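Local coordinates for LacI family sugar-binding transcriptional regulator (Enterococcus faecalis V583, PDB 4RK0), which binds ribose in the cleft of its periplasmic-binding-protein-like core and probably regulates transcription as a LacI-family DNA-binding repressor, at residues S7-N19 with S63-S75. Sequence-based numbering, arbitrary orientation.
Sequences SKTIGVIVPDITN and SVDGFVIASSEIS. With RIB (alpha-D-ribofuranose), chain E.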
# COMPACT_ATOMS: atom_id res chain seq x y z
N SER A 7 6.19 16.22 -23.71
CA SER A 7 6.37 14.88 -23.05
C SER A 7 5.13 14.45 -22.24
O SER A 7 4.88 13.25 -22.11
CB SER A 7 7.61 14.89 -22.16
OG SER A 7 7.43 15.73 -21.02
N LYS A 8 4.37 15.42 -21.72
CA LYS A 8 3.17 15.15 -20.92
C LYS A 8 3.48 14.29 -19.67
O LYS A 8 2.87 13.26 -19.43
CB LYS A 8 2.06 14.54 -21.77
CG LYS A 8 1.50 15.50 -22.84
CD LYS A 8 0.03 15.20 -23.11
CE LYS A 8 -0.48 15.94 -24.33
NZ LYS A 8 0.08 15.39 -25.59
N THR A 9 4.46 14.75 -18.90
CA THR A 9 4.93 14.04 -17.72
C THR A 9 4.62 14.84 -16.47
O THR A 9 4.78 16.06 -16.45
CB THR A 9 6.46 13.79 -17.83
OG1 THR A 9 7.15 15.04 -17.96
CG2 THR A 9 6.78 12.91 -19.02
N ILE A 10 4.14 14.17 -15.41
CA ILE A 10 3.96 14.80 -14.11
C ILE A 10 4.78 14.11 -13.01
O ILE A 10 4.62 12.91 -12.80
CB ILE A 10 2.51 14.72 -13.65
CG1 ILE A 10 1.58 15.35 -14.69
CG2 ILE A 10 2.35 15.37 -12.27
CD1 ILE A 10 1.66 16.86 -14.77
N GLY A 11 5.62 14.85 -12.29
CA GLY A 11 6.40 14.25 -11.18
C GLY A 11 5.63 14.27 -9.87
O GLY A 11 5.05 15.27 -9.54
N VAL A 12 5.59 13.14 -9.15
CA VAL A 12 4.82 13.06 -7.93
C VAL A 12 5.74 12.63 -6.81
O VAL A 12 6.33 11.57 -6.90
CB VAL A 12 3.71 12.01 -8.05
CG1 VAL A 12 2.97 11.92 -6.71
CG2 VAL A 12 2.76 12.40 -9.19
N ILE A 13 5.87 13.50 -5.81
CA ILE A 13 6.79 13.32 -4.71
C ILE A 13 5.98 13.09 -3.45
O ILE A 13 5.33 13.99 -2.93
CB ILE A 13 7.68 14.58 -4.48
CG1 ILE A 13 8.24 15.13 -5.79
CG2 ILE A 13 8.75 14.29 -3.45
CD1 ILE A 13 9.08 14.19 -6.60
N VAL A 14 6.03 11.86 -2.93
CA VAL A 14 5.33 11.55 -1.69
C VAL A 14 6.31 10.96 -0.67
O VAL A 14 7.37 10.50 -1.06
CB VAL A 14 4.19 10.55 -1.94
CG1 VAL A 14 3.15 11.18 -2.84
CG2 VAL A 14 4.72 9.29 -2.56
N PRO A 15 5.94 10.96 0.61
CA PRO A 15 6.79 10.42 1.66
C PRO A 15 7.09 8.95 1.50
O PRO A 15 8.21 8.54 1.75
CB PRO A 15 5.99 10.69 2.94
CG PRO A 15 5.16 11.89 2.61
CD PRO A 15 4.79 11.69 1.17
N ASP A 16 6.08 8.16 1.11
CA ASP A 16 6.24 6.73 0.90
C ASP A 16 5.07 6.19 0.09
O ASP A 16 4.10 6.90 -0.14
CB ASP A 16 6.38 5.99 2.23
CG ASP A 16 5.08 5.91 2.98
OD1 ASP A 16 4.08 5.41 2.41
OD2 ASP A 16 5.05 6.36 4.13
N ILE A 17 5.16 4.94 -0.35
CA ILE A 17 4.05 4.30 -1.04
C ILE A 17 3.52 3.07 -0.31
O ILE A 17 2.58 2.42 -0.75
CB ILE A 17 4.42 3.91 -2.48
CG1 ILE A 17 5.72 3.09 -2.53
CG2 ILE A 17 4.56 5.18 -3.31
CD1 ILE A 17 5.89 2.30 -3.81
N THR A 18 4.13 2.75 0.81
CA THR A 18 3.71 1.59 1.58
C THR A 18 2.55 1.92 2.50
O THR A 18 1.80 1.02 2.88
CB THR A 18 4.85 1.05 2.44
OG1 THR A 18 5.41 2.12 3.19
CG2 THR A 18 5.92 0.44 1.57
N ASN A 19 2.40 3.20 2.86
CA ASN A 19 1.29 3.61 3.68
C ASN A 19 0.09 3.62 2.72
O ASN A 19 0.11 4.31 1.70
CB ASN A 19 1.54 5.00 4.22
CG ASN A 19 0.40 5.55 5.03
OD1 ASN A 19 -0.73 5.07 4.99
ND2 ASN A 19 0.69 6.59 5.75
N SER A 63 13.09 18.45 -16.44
CA SER A 63 12.15 19.29 -17.19
C SER A 63 10.84 18.53 -17.50
O SER A 63 10.61 18.06 -18.62
CB SER A 63 12.82 19.85 -18.45
OG SER A 63 12.40 21.18 -18.68
N VAL A 64 10.00 18.43 -16.48
CA VAL A 64 8.68 17.81 -16.60
C VAL A 64 7.66 18.91 -16.73
O VAL A 64 7.93 20.08 -16.46
CB VAL A 64 8.28 16.90 -15.39
CG1 VAL A 64 9.21 15.71 -15.28
CG2 VAL A 64 8.25 17.69 -14.09
N ASP A 65 6.45 18.51 -17.11
CA ASP A 65 5.37 19.44 -17.31
C ASP A 65 4.80 19.94 -16.00
O ASP A 65 4.25 21.04 -15.94
CB ASP A 65 4.31 18.81 -18.20
CG ASP A 65 4.85 18.45 -19.56
OD1 ASP A 65 5.53 19.30 -20.17
OD2 ASP A 65 4.63 17.31 -20.01
N GLY A 66 4.95 19.18 -14.92
CA GLY A 66 4.45 19.66 -13.64
C GLY A 66 4.75 18.71 -12.50
O GLY A 66 5.08 17.55 -12.74
N PHE A 67 4.70 19.23 -11.28
CA PHE A 67 5.04 18.48 -10.06
C PHE A 67 3.93 18.53 -9.02
O PHE A 67 3.40 19.59 -8.72
CB PHE A 67 6.31 19.05 -9.36
CG PHE A 67 7.61 18.58 -9.96
CD1 PHE A 67 8.08 17.31 -9.70
CD2 PHE A 67 8.37 19.43 -10.76
CE1 PHE A 67 9.29 16.87 -10.25
CE2 PHE A 67 9.57 19.00 -11.31
CZ PHE A 67 10.03 17.72 -11.06
N VAL A 68 3.61 17.37 -8.45
CA VAL A 68 2.80 17.32 -7.23
C VAL A 68 3.77 17.04 -6.07
O VAL A 68 4.48 16.05 -6.13
CB VAL A 68 1.80 16.13 -7.30
CG1 VAL A 68 0.96 16.08 -6.03
CG2 VAL A 68 0.91 16.24 -8.53
N ILE A 69 3.74 17.88 -5.04
CA ILE A 69 4.70 17.85 -3.93
C ILE A 69 3.96 17.66 -2.62
O ILE A 69 3.29 18.54 -2.12
CB ILE A 69 5.66 19.09 -3.90
CG1 ILE A 69 6.39 19.22 -5.24
CG2 ILE A 69 6.65 18.93 -2.74
CD1 ILE A 69 7.07 20.55 -5.50
N ALA A 70 4.08 16.45 -2.08
CA ALA A 70 3.43 16.10 -0.85
C ALA A 70 4.44 15.88 0.29
O ALA A 70 4.03 15.54 1.39
CB ALA A 70 2.61 14.81 -1.04
N SER A 71 5.74 16.05 0.02
CA SER A 71 6.82 15.78 1.00
C SER A 71 7.47 17.09 1.40
O SER A 71 7.75 17.92 0.55
CB SER A 71 7.86 14.83 0.36
OG SER A 71 9.09 14.81 1.07
N SER A 72 7.72 17.27 2.70
CA SER A 72 8.41 18.46 3.24
C SER A 72 9.93 18.47 2.98
O SER A 72 10.58 19.45 3.31
CB SER A 72 8.19 18.57 4.76
OG SER A 72 8.63 17.36 5.37
N GLU A 73 10.46 17.39 2.42
CA GLU A 73 11.85 17.26 1.99
C GLU A 73 12.19 18.12 0.77
O GLU A 73 13.36 18.38 0.52
CB GLU A 73 12.23 15.78 1.75
CG GLU A 73 12.22 14.97 3.05
CD GLU A 73 12.69 13.54 2.89
OE1 GLU A 73 13.14 13.15 1.78
OE2 GLU A 73 12.64 12.80 3.89
N ILE A 74 11.19 18.62 0.04
CA ILE A 74 11.45 19.64 -0.97
C ILE A 74 11.28 21.02 -0.33
O ILE A 74 10.22 21.35 0.20
CB ILE A 74 10.53 19.48 -2.18
CG1 ILE A 74 10.65 18.07 -2.77
CG2 ILE A 74 10.85 20.53 -3.23
CD1 ILE A 74 11.95 17.77 -3.50
N SER A 75 12.35 21.83 -0.33
CA SER A 75 12.32 23.08 0.41
C SER A 75 11.74 24.17 -0.47
O SER A 75 11.81 24.09 -1.69
CB SER A 75 13.74 23.49 0.85
OG SER A 75 14.51 23.87 -0.29
O5 RIB E . -1.29 8.30 7.29
C5 RIB E . -0.22 8.99 6.66
C4 RIB E . -0.27 10.34 7.21
O4 RIB E . 0.84 11.19 6.80
C3 RIB E . -1.62 10.71 6.64
O3 RIB E . -2.40 10.95 7.81
C2 RIB E . -1.25 11.89 5.74
O2 RIB E . -2.10 12.99 5.93
C1 RIB E . 0.26 12.16 5.92
O1 RIB E . 0.53 13.52 6.21
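Gly-11 and Phe-67 meet where two parallel strands, 9-14 and 66-69, run side by side. With CG beside the backbone N and anti to the carbonyl carbon (chi1 -81°), the ring of Phe-67 comes obliquely against the Gly-11 backbone, its CD1 3.8 Å from Gly-11 CA. Val-64 CG2 rests on one face of the ring near its rim. Val-64 also crosses Thr-9 at about a right angle, its CB 3.4 Å from Thr-9 OG1. Farther along this side, Ile-13 sends CG2 to Ser-71 CB (3.9 Å) and Ile-74 CG1 (4.3 Å), while its CG1 approaches the Phe-67 ring obliquely. On the other face of the sheet, Ile-10 and Val-68 are set obliquely, their CG2 methyls 4.1 Å apart; chi1 of -56° sets Ile-10 CG1 beside the backbone N and leaves CG2 anti to it, where it also meets Gly-66 O.

Between these layers the backbones zip together in parallel fashion: Gly-11 N gives to Gly-66 O, Val-68 N to Gly-11 O (2.8 Å), Ile-13 N to Val-68 O, and Ala-70 N to Ile-13 O (2.9 Å). At the C-terminal end of strand 9-14, Val-14 CG1 touches CB of Ala-70, just past strand 66-69, at 4.1 Å, and Pro-15 packs its CD against the Ala-70 carbonyl.

From there the chain leads to Asn-19, a ribose-pocket residue that caps helix 20-35, while Ser-75 caps helix 76-86. Strand 9-14 lies between 66-69 and 39-44 in a Rossmann-like sheet of the periplasmic-binding-protein fold. Helix 76-86 covers the Phe-67 and Ile-69 side, and helix 233-249 covers Ile-10 and Val-68.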